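Local structure of amine Dehydrogenase (Pseudomonas putida, 1JMX) at residues N21-V26 with A57-N62; L83-G88 with A138-T143; Y107-P112 with Y151-A156; N275-Y280 with L309-T314. The protein probably serves as the beta-propeller subunit of a heme-containing amine dehydrogenase, an enzyme that oxidises amines and passes the electrons on to heme c. All blocks are in the same frame, centred on the assembly; numbering follows the deposited sequence.

Contact 1 of 4, residues N21-V26 with A57-N62; sequences NNLHVV and AYVLNN
Asn21 and Asn61 reach each other across two blades because the Asn21 amide swings away from its own backbone N (chi1 -150°), while Asn61 extends from the opposite direction with a first torsion well off a staggered value. Asn61 ND2 then donates to Asn21 OD1 at 2.9 Å. The donor lies in the carbonyl plane of Asn21, on a lone pair, although the N-H is bent to 139° at the hydrogen. One hydrogen bond joins the amides, whose planes stand 44° apart. Both residues are buried, and their remaining polar atoms find mates nearby: Asn61 OD1 takes the N-H of Gly44, and Asn21 ND2 makes a weak bond to Pro40 O.

Further along the strands the contact turns apolar. Leu23 presents a single methyl to the neighbouring blade: CD1 rests 4.0 Å from Ala57 CB and 4.1 Å from Val59 CG2. Ile15 touches Leu23 and Ala57 alike. Were Asn21 cut back to an alanine, Asn61 ND2 would probably lose this acceptor, leaving the Asn61 amide held by the Gly44 bond. A methyl seam closed by a buried hydrogen bond between two side-chain amides joins the third strand of one blade to the second strand of the next, as in the packing of neighbouring blades in a seven-bladed beta-propeller.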
loop_
_atom_site.group_PDB
_atom_site.type_symbol
_atom_site.label_atom_id
_atom_site.label_comp_id
_atom_site.label_asym_id
_atom_site.label_seq_id
_atom_site.Cartn_x
_atom_site.Cartn_y
_atom_site.Cartn_z
ATOM N N ASN B 21 -26.146 -6.654 -0.386
ATOM C CA ASN B 21 -26.315 -7.505 -1.558
ATOM C C ASN B 21 -27.661 -7.205 -2.182
ATOM O O ASN B 21 -28.442 -8.105 -2.443
ATOM C CB ASN B 21 -26.182 -8.995 -1.237
ATOM C CG ASN B 21 -25.645 -9.784 -2.410
ATOM O OD1 ASN B 21 -25.137 -9.205 -3.368
ATOM N ND2 ASN B 21 -25.737 -11.103 -2.340
ATOM N N ASN B 22 -27.923 -5.925 -2.418
ATOM C CA ASN B 22 -29.194 -5.499 -2.994
ATOM C C ASN B 22 -29.066 -5.056 -4.438
ATOM O O ASN B 22 -28.006 -4.623 -4.890
ATOM C CB ASN B 22 -29.789 -4.293 -2.244
ATOM C CG ASN B 22 -29.703 -4.409 -0.741
ATOM O OD1 ASN B 22 -29.946 -5.471 -0.165
ATOM N ND2 ASN B 22 -29.375 -3.290 -0.088
ATOM N N LEU B 23 -30.188 -5.131 -5.135
ATOM C CA LEU B 23 -30.300 -4.669 -6.504
ATOM C C LEU B 23 -31.539 -3.809 -6.367
ATOM O O LEU B 23 -32.592 -4.289 -5.957
ATOM C CB LEU B 23 -30.544 -5.819 -7.484
ATOM C CG LEU B 23 -30.651 -5.449 -8.971
ATOM C CD1 LEU B 23 -30.370 -6.672 -9.823
ATOM C CD2 LEU B 23 -32.030 -4.876 -9.309
ATOM N N HIS B 24 -31.390 -2.519 -6.621
ATOM C CA HIS B 24 -32.502 -1.596 -6.509
ATOM C C HIS B 24 -32.967 -1.126 -7.859
ATOM O O HIS B 24 -32.172 -0.959 -8.780
ATOM C CB HIS B 24 -32.092 -0.384 -5.681
ATOM C CG HIS B 24 -31.591 -0.733 -4.320
ATOM N ND1 HIS B 24 -30.261 -0.655 -3.974
ATOM C CD2 HIS B 24 -32.240 -1.181 -3.221
ATOM C CE1 HIS B 24 -30.114 -1.038 -2.719
ATOM N NE2 HIS B 24 -31.299 -1.364 -2.240
ATOM N N VAL B 25 -34.272 -0.936 -7.978
ATOM C CA VAL B 25 -34.858 -0.439 -9.208
ATOM C C VAL B 25 -35.260 0.999 -8.903
ATOM O O VAL B 25 -35.983 1.267 -7.943
ATOM C CB VAL B 25 -36.099 -1.253 -9.636
ATOM C CG1 VAL B 25 -36.642 -0.716 -10.948
ATOM C CG2 VAL B 25 -35.740 -2.718 -9.786
ATOM N N VAL B 26 -34.716 1.924 -9.680
ATOM C CA VAL B 26 -35.003 3.332 -9.509
ATOM C C VAL B 26 -35.961 3.788 -10.596
ATOM O O VAL B 26 -35.740 3.542 -11.778
ATOM C CB VAL B 26 -33.705 4.191 -9.565
ATOM C CG1 VAL B 26 -34.042 5.684 -9.617
ATOM C CG2 VAL B 26 -32.835 3.900 -8.343
ATOM N N ALA B 57 -31.953 -8.969 -15.234
ATOM C CA ALA B 57 -30.651 -8.363 -14.986
ATOM C C ALA B 57 -29.645 -9.473 -14.712
ATOM O O ALA B 57 -29.923 -10.389 -13.945
ATOM C CB ALA B 57 -30.721 -7.421 -13.784
ATOM N N TYR B 58 -28.510 -9.437 -15.400
ATOM C CA TYR B 58 -27.463 -10.425 -15.168
ATOM C C TYR B 58 -26.366 -9.730 -14.375
ATOM O O TYR B 58 -25.896 -8.663 -14.766
ATOM C CB TYR B 58 -26.952 -11.020 -16.482
ATOM C CG TYR B 58 -27.944 -11.984 -17.101
ATOM C CD1 TYR B 58 -28.903 -11.539 -18.013
ATOM C CD2 TYR B 58 -27.945 -13.333 -16.748
ATOM C CE1 TYR B 58 -29.829 -12.411 -18.556
ATOM C CE2 TYR B 58 -28.872 -14.212 -17.284
ATOM C CZ TYR B 58 -29.813 -13.746 -18.191
ATOM O OH TYR B 58 -30.736 -14.616 -18.732
ATOM N N VAL B 59 -25.997 -10.332 -13.243
ATOM C CA VAL B 59 -25.016 -9.767 -12.313
ATOM C C VAL B 59 -23.802 -10.635 -11.971
ATOM O O VAL B 59 -23.943 -11.799 -11.588
ATOM C CB VAL B 59 -25.719 -9.400 -10.965
ATOM C CG1 VAL B 59 -24.798 -8.576 -10.072
ATOM C CG2 VAL B 59 -27.021 -8.652 -11.224
ATOM N N LEU B 60 -22.611 -10.053 -12.107
ATOM C CA LEU B 60 -21.357 -10.724 -11.757
ATOM C C LEU B 60 -21.258 -10.430 -10.267
ATOM O O LEU B 60 -21.119 -9.274 -9.869
ATOM C CB LEU B 60 -20.170 -10.078 -12.475
ATOM C CG LEU B 60 -18.927 -10.901 -12.836
ATOM C CD1 LEU B 60 -17.709 -9.994 -12.758
ATOM C CD2 LEU B 60 -18.747 -12.113 -11.948
ATOM N N ASN B 61 -21.376 -11.468 -9.452
ATOM C CA ASN B 61 -21.342 -11.309 -8.011
ATOM C C ASN B 61 -20.547 -12.416 -7.335
ATOM O O ASN B 61 -19.778 -13.128 -7.980
ATOM C CB ASN B 61 -22.776 -11.307 -7.477
ATOM C CG ASN B 61 -23.053 -10.152 -6.535
ATOM O OD1 ASN B 61 -22.232 -9.248 -6.369
ATOM N ND2 ASN B 61 -24.219 -10.177 -5.917
ATOM N N ASN B 62 -20.727 -12.526 -6.022
ATOM C CA ASN B 62 -20.066 -13.537 -5.200
ATOM C C ASN B 62 -18.552 -13.539 -5.357
ATOM O O ASN B 62 -17.932 -14.580 -5.598
ATOM C CB ASN B 62 -20.635 -14.922 -5.499
ATOM C CG ASN B 62 -20.560 -15.845 -4.310
ATOM O OD1 ASN B 62 -20.758 -15.424 -3.173
ATOM N ND2 ASN B 62 -20.273 -17.111 -4.560
#

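Contact 2 of 4, residues L83-G88 with A138-T143; sequences LSSVPG and AKPVRT
Lys139 and Pro140 meet Ser85 at the surface of the beta-propeller, where the connection from strand 76-82 to strand 89-99, which carries the chain from one blade into the next, passes the approach to strand 142-145, the last strand of that next blade. Contact between the two is slight, and no direct hydrogen bond spans it; Arg142, further along, has its salt bridge with Glu105.

Along 138-143 the first residue to take part is Lys139. Its chain runs extended through chi2 and chi3 and then bends at the last torsion (-72°), which carries the ammonium back to the connecting loop. NZ stops 4.3 Å from Ser85 CB, and a water makes the polar link: it accepts from Lys139 NZ at 2.9 Å and donates to Ser85 O at 3.2 Å. The bridge thus links an exposed side chain to a backbone carbonyl through one water.

Pro140 follows and makes the direct contact. Its ring also touches Glu128 and Phe130 of strand 126-131, so it lies between its own sheet and the loop. On the loop side the meeting is one of van der Waals surfaces. Ser85 holds OG between its backbone N and carbonyl carbon (chi1 60°), and this sets the oxygen against the CG and CD carbons of the proline, 3.4 Å from Pro140 CG and 3.5 Å from Pro140 CD.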
loop_
_atom_site.group_PDB
_atom_site.type_symbol
_atom_site.label_atom_id
_atom_site.label_comp_id
_atom_site.label_asym_id
_atom_site.label_seq_id
_atom_site.Cartn_x
_atom_site.Cartn_y
_atom_site.Cartn_z
ATOM N N LEU B 83 -18.385 -19.974 -12.202
ATOM C CA LEU B 83 -17.221 -19.913 -13.071
ATOM C C LEU B 83 -16.082 -20.873 -12.717
ATOM O O LEU B 83 -14.995 -20.789 -13.286
ATOM C CB LEU B 83 -16.715 -18.472 -13.149
ATOM C CG LEU B 83 -17.773 -17.431 -13.528
ATOM C CD1 LEU B 83 -17.122 -16.065 -13.638
ATOM C CD2 LEU B 83 -18.465 -17.801 -14.838
ATOM N N SER B 84 -16.346 -21.817 -11.820
ATOM C CA SER B 84 -15.335 -22.795 -11.413
ATOM C C SER B 84 -15.806 -24.217 -11.678
ATOM O O SER B 84 -15.866 -25.032 -10.757
ATOM C CB SER B 84 -15.014 -22.646 -9.927
ATOM O OG SER B 84 -14.523 -21.360 -9.650
ATOM N N SER B 85 -16.117 -24.521 -12.934
ATOM C CA SER B 85 -16.597 -25.849 -13.305
ATOM C C SER B 85 -15.493 -26.868 -13.569
ATOM O O SER B 85 -15.758 -28.069 -13.596
ATOM C CB SER B 85 -17.535 -25.768 -14.504
ATOM O OG SER B 85 -16.871 -25.209 -15.618
ATOM N N VAL B 86 -14.270 -26.396 -13.793
ATOM C CA VAL B 86 -13.143 -27.297 -14.028
ATOM C C VAL B 86 -12.605 -27.751 -12.669
ATOM O O VAL B 86 -12.291 -26.920 -11.813
ATOM C CB VAL B 86 -12.027 -26.611 -14.850
ATOM C CG1 VAL B 86 -10.834 -27.540 -15.021
ATOM C CG2 VAL B 86 -12.572 -26.191 -16.199
ATOM N N PRO B 87 -12.496 -29.079 -12.459
ATOM C CA PRO B 87 -12.006 -29.683 -11.213
ATOM C C PRO B 87 -10.655 -29.151 -10.746
ATOM O O PRO B 87 -9.716 -29.072 -11.537
ATOM C CB PRO B 87 -11.907 -31.171 -11.574
ATOM C CG PRO B 87 -12.952 -31.346 -12.606
ATOM C CD PRO B 87 -12.787 -30.123 -13.458
ATOM N N GLY B 88 -10.572 -28.789 -9.463
ATOM C CA GLY B 88 -9.332 -28.298 -8.880
ATOM C C GLY B 88 -8.880 -26.893 -9.253
ATOM O O GLY B 88 -7.735 -26.514 -8.977
ATOM N N ALA B 138 -26.390 -23.966 -14.390
ATOM C CA ALA B 138 -25.770 -23.814 -15.706
ATOM C C ALA B 138 -24.281 -24.133 -15.755
ATOM O O ALA B 138 -23.512 -23.741 -14.879
ATOM C CB ALA B 138 -26.023 -22.415 -16.242
ATOM N N LYS B 139 -23.886 -24.849 -16.799
ATOM C CA LYS B 139 -22.497 -25.238 -16.991
ATOM C C LYS B 139 -22.067 -24.915 -18.414
ATOM O O LYS B 139 -22.912 -24.725 -19.284
ATOM C CB LYS B 139 -22.320 -26.726 -16.663
ATOM C CG LYS B 139 -22.193 -26.991 -15.157
ATOM C CD LYS B 139 -22.261 -28.464 -14.821
ATOM C CE LYS B 139 -21.931 -28.698 -13.350
ATOM N NZ LYS B 139 -20.472 -28.504 -13.023
ATOM N N PRO B 140 -20.748 -24.800 -18.660
ATOM C CA PRO B 140 -20.227 -24.485 -19.995
ATOM C C PRO B 140 -20.772 -25.367 -21.119
ATOM O O PRO B 140 -20.745 -26.600 -21.025
ATOM C CB PRO B 140 -18.721 -24.682 -19.826
ATOM C CG PRO B 140 -18.490 -24.296 -18.423
ATOM C CD PRO B 140 -19.638 -24.958 -17.701
ATOM N N VAL B 141 -21.329 -24.726 -22.146
ATOM C CA VAL B 141 -21.844 -25.447 -23.305
ATOM C C VAL B 141 -20.831 -25.318 -24.439
ATOM O O VAL B 141 -20.906 -26.025 -25.438
ATOM C CB VAL B 141 -23.246 -24.944 -23.762
ATOM C CG1 VAL B 141 -24.281 -25.224 -22.687
ATOM C CG2 VAL B 141 -23.215 -23.457 -24.119
ATOM N N ARG B 142 -19.839 -24.459 -24.236
ATOM C CA ARG B 142 -18.793 -24.218 -25.219
ATOM C C ARG B 142 -17.709 -23.407 -24.516
ATOM O O ARG B 142 -18.020 -22.580 -23.672
ATOM C CB ARG B 142 -19.378 -23.385 -26.359
ATOM C CG ARG B 142 -18.831 -23.673 -27.737
ATOM C CD ARG B 142 -19.480 -22.734 -28.757
ATOM N NE ARG B 142 -20.913 -22.654 -28.542
ATOM C CZ ARG B 142 -21.599 -21.525 -28.420
ATOM N NH1 ARG B 142 -21.005 -20.348 -28.502
ATOM N NH2 ARG B 142 -22.884 -21.578 -28.145
ATOM N N THR B 143 -16.445 -23.694 -24.800
ATOM C CA THR B 143 -15.346 -22.937 -24.207
ATOM C C THR B 143 -14.194 -22.789 -25.185
ATOM O O THR B 143 -13.892 -23.700 -25.949
ATOM C CB THR B 143 -14.872 -23.462 -22.783
ATOM O OG1 THR B 143 -13.453 -23.658 -22.754
ATOM C CG2 THR B 143 -15.575 -24.714 -22.371
HETATM O O HOH W 1 -18.434 -29.253 -14.872
#

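Contact 3 of 4, residues Y107-P112 with Y151-A156; sequences YATVNP and YLMRAA
Met153 carries almost the whole contact, its end set against Tyr107, the CA of Ala108 and the side chain of Thr109. The thioether chain leaves with CG beside its backbone N (chi1 -60°), runs extended through chi2 and bends at chi3 (-49°), which lays the terminal methyl CE along strand 107-112. There CE lies 3.9 Å from Tyr107 O, 4.0 Å from Ala108 CA and 4.3 Å from Tyr107 CB, so one methyl covers a short run of main chain and the Tyr107 side chain. The Met153 sulfur SD is placed only 3.1 Å from Thr109 CG2, but the Thr109 side chain is far from a staggered torsion, and that closeness is doubtful. Met153 also touches Ala98 of strand 89-99 and therefore packs on two strands of the same blade.

The other end is looser. Ala155 points at strand 107-112, yet its CB comes no nearer than 4.6 Å to the Tyr107 ring, at CE1, and the residue is partly open to solvent. The phenol of Tyr107 has its polar mate elsewhere, with OH hydrogen-bonded to Glu105 OE1.

No hydrogen bond joins the segments. The strands run roughly antiparallel, at 156°, with their axes 8.9 Å apart, too far for backbone pairing but suited to side chains that meet between. Blade-to-blade packing of this kind, with the first strand of one sheet laid over the second strand of its predecessor, is that of a beta-propeller.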
loop_
_atom_site.group_PDB
_atom_site.type_symbol
_atom_site.label_atom_id
_atom_site.label_comp_id
_atom_site.label_asym_id
_atom_site.label_seq_id
_atom_site.Cartn_x
_atom_site.Cartn_y
_atom_site.Cartn_z
ATOM N N TYR B 107 -21.719 -14.990 -21.925
ATOM C CA TYR B 107 -20.304 -15.259 -22.101
ATOM C C TYR B 107 -19.545 -14.690 -20.905
ATOM O O TYR B 107 -19.956 -13.706 -20.306
ATOM C CB TYR B 107 -19.805 -14.618 -23.397
ATOM C CG TYR B 107 -20.755 -14.791 -24.559
ATOM C CD1 TYR B 107 -21.588 -13.746 -24.964
ATOM C CD2 TYR B 107 -20.866 -16.018 -25.213
ATOM C CE1 TYR B 107 -22.512 -13.922 -25.978
ATOM C CE2 TYR B 107 -21.783 -16.202 -26.231
ATOM C CZ TYR B 107 -22.608 -15.153 -26.606
ATOM O OH TYR B 107 -23.542 -15.355 -27.589
ATOM N N ALA B 108 -18.442 -15.331 -20.553
ATOM C CA ALA B 108 -17.639 -14.876 -19.436
ATOM C C ALA B 108 -16.223 -15.377 -19.610
ATOM O O ALA B 108 -16.023 -16.551 -19.910
ATOM C CB ALA B 108 -18.218 -15.405 -18.132
ATOM N N THR B 109 -15.235 -14.490 -19.545
ATOM C CA THR B 109 -13.880 -15.004 -19.645
ATOM C C THR B 109 -13.422 -15.276 -18.216
ATOM O O THR B 109 -13.668 -14.484 -17.299
ATOM C CB THR B 109 -12.885 -14.140 -20.490
ATOM O OG1 THR B 109 -11.889 -13.564 -19.650
ATOM C CG2 THR B 109 -13.584 -13.097 -21.285
ATOM N N VAL B 110 -12.900 -16.482 -18.026
ATOM C CA VAL B 110 -12.447 -16.963 -16.738
ATOM C C VAL B 110 -10.935 -17.083 -16.649
ATOM O O VAL B 110 -10.302 -17.736 -17.484
ATOM C CB VAL B 110 -13.067 -18.358 -16.436
ATOM C CG1 VAL B 110 -12.627 -18.852 -15.081
ATOM C CG2 VAL B 110 -14.589 -18.304 -16.519
ATOM N N ASN B 111 -10.371 -16.413 -15.648
ATOM C CA ASN B 111 -8.941 -16.455 -15.346
ATOM C C ASN B 111 -8.905 -17.478 -14.206
ATOM O O ASN B 111 -9.204 -17.146 -13.062
ATOM C CB ASN B 111 -8.443 -15.092 -14.825
ATOM C CG ASN B 111 -8.543 -13.970 -15.858
ATOM O OD1 ASN B 111 -8.391 -12.797 -15.521
ATOM N ND2 ASN B 111 -8.767 -14.323 -17.112
ATOM N N PRO B 112 -8.587 -18.746 -14.512
ATOM C CA PRO B 112 -8.550 -19.766 -13.466
ATOM C C PRO B 112 -7.202 -19.998 -12.809
ATOM O O PRO B 112 -6.148 -19.745 -13.392
ATOM C CB PRO B 112 -9.015 -21.002 -14.212
ATOM C CG PRO B 112 -8.329 -20.844 -15.523
ATOM C CD PRO B 112 -8.403 -19.361 -15.839
ATOM N N TYR B 151 -10.828 -7.872 -19.889
ATOM C CA TYR B 151 -11.810 -7.359 -18.945
ATOM C C TYR B 151 -13.172 -7.171 -19.631
ATOM O O TYR B 151 -13.746 -8.153 -20.083
ATOM C CB TYR B 151 -11.293 -6.105 -18.211
ATOM C CG TYR B 151 -10.764 -4.976 -19.080
ATOM C CD1 TYR B 151 -11.483 -3.786 -19.218
ATOM C CD2 TYR B 151 -9.548 -5.090 -19.760
ATOM C CE1 TYR B 151 -11.013 -2.746 -20.010
ATOM C CE2 TYR B 151 -9.071 -4.050 -20.555
ATOM C CZ TYR B 151 -9.815 -2.882 -20.677
ATOM O OH TYR B 151 -9.391 -1.858 -21.499
ATOM N N LEU B 152 -13.676 -5.946 -19.750
ATOM C CA LEU B 152 -14.976 -5.686 -20.380
ATOM C C LEU B 152 -15.243 -6.313 -21.760
ATOM O O LEU B 152 -14.373 -6.350 -22.627
ATOM C CB LEU B 152 -15.239 -4.185 -20.464
ATOM C CG LEU B 152 -15.286 -3.437 -19.138
ATOM C CD1 LEU B 152 -15.653 -1.995 -19.402
ATOM C CD2 LEU B 152 -16.287 -4.082 -18.217
ATOM N N MET B 153 -16.481 -6.771 -21.945
ATOM C CA MET B 153 -16.939 -7.394 -23.181
ATOM C C MET B 153 -18.374 -6.962 -23.458
ATOM O O MET B 153 -19.161 -6.792 -22.532
ATOM C CB MET B 153 -16.928 -8.924 -23.057
ATOM C CG MET B 153 -15.572 -9.556 -22.773
ATOM S SD MET B 153 -15.622 -11.358 -22.876
ATOM C CE MET B 153 -17.032 -11.725 -21.877
ATOM N N ARG B 154 -18.709 -6.775 -24.732
ATOM C CA ARG B 154 -20.067 -6.399 -25.127
ATOM C C ARG B 154 -20.407 -7.122 -26.424
ATOM O O ARG B 154 -19.607 -7.156 -27.347
ATOM C CB ARG B 154 -20.199 -4.884 -25.345
ATOM C CG ARG B 154 -19.978 -3.995 -24.113
ATOM C CD ARG B 154 -21.041 -4.157 -23.053
ATOM N NE ARG B 154 -22.388 -4.018 -23.590
ATOM C CZ ARG B 154 -23.002 -2.861 -23.827
ATOM N NH1 ARG B 154 -22.388 -1.707 -23.582
ATOM N NH2 ARG B 154 -24.254 -2.863 -24.282
ATOM N N ALA B 155 -21.586 -7.726 -26.477
ATOM C CA ALA B 155 -22.015 -8.438 -27.669
ATOM C C ALA B 155 -22.702 -7.472 -28.624
ATOM O O ALA B 155 -23.659 -6.791 -28.254
ATOM C CB ALA B 155 -22.962 -9.575 -27.299
ATOM N N ALA B 156 -22.163 -7.368 -29.831
ATOM C CA ALA B 156 -22.734 -6.511 -30.851
ATOM C C ALA B 156 -24.024 -7.156 -31.369
ATOM O O ALA B 156 -24.297 -8.323 -31.090
ATOM C CB ALA B 156 -21.739 -6.314 -31.980
#

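Contact 4 of 4, residues N275-Y280 with L309-T314; sequences NRLAKY and LYLGGT
Lys279 NZ is held by two backbone carbonyls, that of Pro323 and, more weakly, that of Asp324, and this polar tie accompanies the greasy meeting of Leu277 with Leu309 and Leu311. The carbonyls follow strand 317-322, the neighbour of strand 309-312, so that lysine and leucine of the same strand both engage the next blade.

Between the two segments themselves everything is apolar. Leu277 and Leu309 both carry CG anti to the backbone N (chi1 -154° and -151°) and reach for one another tip to tip, with Leu277 CD1 3.8 Å from Leu309 CD1. The second methyl of Leu277 joins in: CD2 stands 4.0 Å from the same Leu309 CD1, which thus faces the whole fork of the opposing leucine. Leu311 comes in at a slant, with CG on the other side, beside its backbone N, and puts its CD1 4.1 Å from Leu277 CD1. Phe321 touches both Leu277 and Leu311, and Tyr271 touches Leu309.

The CD1 methyls of Leu309 and Leu311 would probably be left facing a gap, without the branch they pack on, if Leu277 were shortened to an alanine. Between these segments the third strand of one propeller blade meets the second of the next through leucine methyls. With no directional bond across these residues, their fit rests on shape and on the exclusion of water, and the register of the strands is probably set mainly by the hydrogen bonds within each sheet.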
loop_
_atom_site.group_PDB
_atom_site.type_symbol
_atom_site.label_atom_id
_atom_site.label_comp_id
_atom_site.label_asym_id
_atom_site.label_seq_id
_atom_site.Cartn_x
_atom_site.Cartn_y
_atom_site.Cartn_z
ATOM N N ASN B 275 -13.598 13.272 -8.999
ATOM C CA ASN B 275 -13.664 14.246 -7.906
ATOM C C ASN B 275 -14.468 15.471 -8.331
ATOM O O ASN B 275 -15.072 16.145 -7.502
ATOM C CB ASN B 275 -12.268 14.616 -7.409
ATOM C CG ASN B 275 -11.649 13.513 -6.562
ATOM O OD1 ASN B 275 -12.353 12.645 -6.047
ATOM N ND2 ASN B 275 -10.328 13.548 -6.409
ATOM N N ARG B 276 -14.473 15.738 -9.634
ATOM C CA ARG B 276 -15.252 16.825 -10.221
ATOM C C ARG B 276 -16.020 16.225 -11.391
ATOM O O ARG B 276 -15.630 15.192 -11.932
ATOM C CB ARG B 276 -14.355 17.941 -10.772
ATOM C CG ARG B 276 -13.797 18.903 -9.745
ATOM C CD ARG B 276 -13.474 20.249 -10.388
ATOM N NE ARG B 276 -12.748 20.093 -11.647
ATOM C CZ ARG B 276 -12.406 21.097 -12.451
ATOM N NH1 ARG B 276 -12.716 22.346 -12.131
ATOM N NH2 ARG B 276 -11.787 20.850 -13.597
ATOM N N LEU B 277 -17.125 16.856 -11.763
ATOM C CA LEU B 277 -17.906 16.407 -12.905
ATOM C C LEU B 277 -17.541 17.425 -13.985
ATOM O O LEU B 277 -17.811 18.609 -13.824
ATOM C CB LEU B 277 -19.405 16.487 -12.595
ATOM C CG LEU B 277 -20.420 15.581 -13.319
ATOM C CD1 LEU B 277 -21.811 16.180 -13.160
ATOM C CD2 LEU B 277 -20.106 15.421 -14.791
ATOM N N ALA B 278 -16.890 16.988 -15.055
ATOM C CA ALA B 278 -16.504 17.912 -16.113
ATOM C C ALA B 278 -17.308 17.718 -17.391
ATOM O O ALA B 278 -17.652 16.599 -17.763
ATOM C CB ALA B 278 -15.023 17.811 -16.397
ATOM N N LYS B 279 -17.556 18.829 -18.075
ATOM C CA LYS B 279 -18.328 18.869 -19.309
ATOM C C LYS B 279 -17.382 19.358 -20.396
ATOM O O LYS B 279 -16.844 20.453 -20.290
ATOM C CB LYS B 279 -19.486 19.856 -19.124
ATOM C CG LYS B 279 -20.486 19.906 -20.238
ATOM C CD LYS B 279 -21.682 20.736 -19.800
ATOM C CE LYS B 279 -22.663 20.924 -20.947
ATOM N NZ LYS B 279 -23.906 21.623 -20.523
ATOM N N TYR B 280 -17.141 18.529 -21.408
ATOM C CA TYR B 280 -16.234 18.898 -22.487
ATOM C C TYR B 280 -16.868 19.011 -23.856
ATOM O O TYR B 280 -17.840 18.323 -24.171
ATOM C CB TYR B 280 -15.088 17.896 -22.598
ATOM C CG TYR B 280 -14.083 18.014 -21.502
ATOM C CD1 TYR B 280 -14.296 17.402 -20.271
ATOM C CD2 TYR B 280 -12.929 18.760 -21.678
ATOM C CE1 TYR B 280 -13.385 17.536 -19.237
ATOM C CE2 TYR B 280 -12.009 18.903 -20.652
ATOM C CZ TYR B 280 -12.244 18.290 -19.432
ATOM O OH TYR B 280 -11.353 18.454 -18.408
ATOM N N LEU B 309 -28.514 13.415 -15.456
ATOM C CA LEU B 309 -27.200 12.807 -15.378
ATOM C C LEU B 309 -27.105 12.286 -13.957
ATOM O O LEU B 309 -27.162 13.055 -12.998
ATOM C CB LEU B 309 -26.109 13.859 -15.603
ATOM C CG LEU B 309 -24.758 13.474 -16.219
ATOM C CD1 LEU B 309 -23.783 14.624 -16.028
ATOM C CD2 LEU B 309 -24.203 12.220 -15.603
ATOM N N TYR B 310 -27.042 10.972 -13.824
ATOM C CA TYR B 310 -26.927 10.351 -12.521
ATOM C C TYR B 310 -25.468 10.038 -12.238
ATOM O O TYR B 310 -24.706 9.716 -13.146
ATOM C CB TYR B 310 -27.742 9.054 -12.467
ATOM C CG TYR B 310 -29.236 9.242 -12.612
ATOM C CD1 TYR B 310 -29.837 9.241 -13.874
ATOM C CD2 TYR B 310 -30.049 9.423 -11.495
ATOM C CE1 TYR B 310 -31.204 9.413 -14.018
ATOM C CE2 TYR B 310 -31.418 9.596 -11.628
ATOM C CZ TYR B 310 -31.991 9.590 -12.896
ATOM O OH TYR B 310 -33.347 9.756 -13.045
ATOM N N LEU B 311 -25.081 10.172 -10.975
ATOM C CA LEU B 311 -23.724 9.864 -10.549
ATOM C C LEU B 311 -23.839 8.763 -9.498
ATOM O O LEU B 311 -24.486 8.946 -8.472
ATOM C CB LEU B 311 -23.034 11.099 -9.965
ATOM C CG LEU B 311 -22.870 12.327 -10.869
ATOM C CD1 LEU B 311 -21.953 13.321 -10.169
ATOM C CD2 LEU B 311 -22.283 11.948 -12.221
ATOM N N GLY B 312 -23.240 7.611 -9.782
ATOM C CA GLY B 312 -23.305 6.491 -8.863
ATOM C C GLY B 312 -21.956 5.949 -8.454
ATOM O O GLY B 312 -20.928 6.546 -8.745
ATOM N N GLY B 313 -21.965 4.775 -7.828
ATOM C CA GLY B 313 -20.742 4.166 -7.340
ATOM C C GLY B 313 -20.375 4.830 -6.027
ATOM O O GLY B 313 -21.083 5.733 -5.578
ATOM N N THR B 314 -19.319 4.358 -5.372
ATOM C CA THR B 314 -18.865 4.965 -4.118
ATOM C C THR B 314 -19.746 4.660 -2.880
ATOM O O THR B 314 -19.782 3.514 -2.428
ATOM C CB THR B 314 -18.595 6.495 -4.363
ATOM O OG1 THR B 314 -17.358 6.640 -5.076
ATOM C CG2 THR B 314 -18.530 7.294 -3.093
#

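How the contacts relate
Contacts 1, 3 and 4 are buried and contact 2 is a surface one, and their chemistry follows that division. Contacts 1 and 4, with centres about 21 Å apart, are equivalent places in the propeller, third strand against second strand of the next blade; one includes a buried hydrogen bond between two side-chain amides, the other is purely apolar between its segments. Contact 3 joins a different pair of strands and relies on a methionine. Contact 2 uses a water bridge and a serine-proline contact instead. Contacts 2 and 3 share one blade and touch, Leu83 O lying 3.5 Å from Val110 CG1, whereas contact 4 lies across the chain's centre from both.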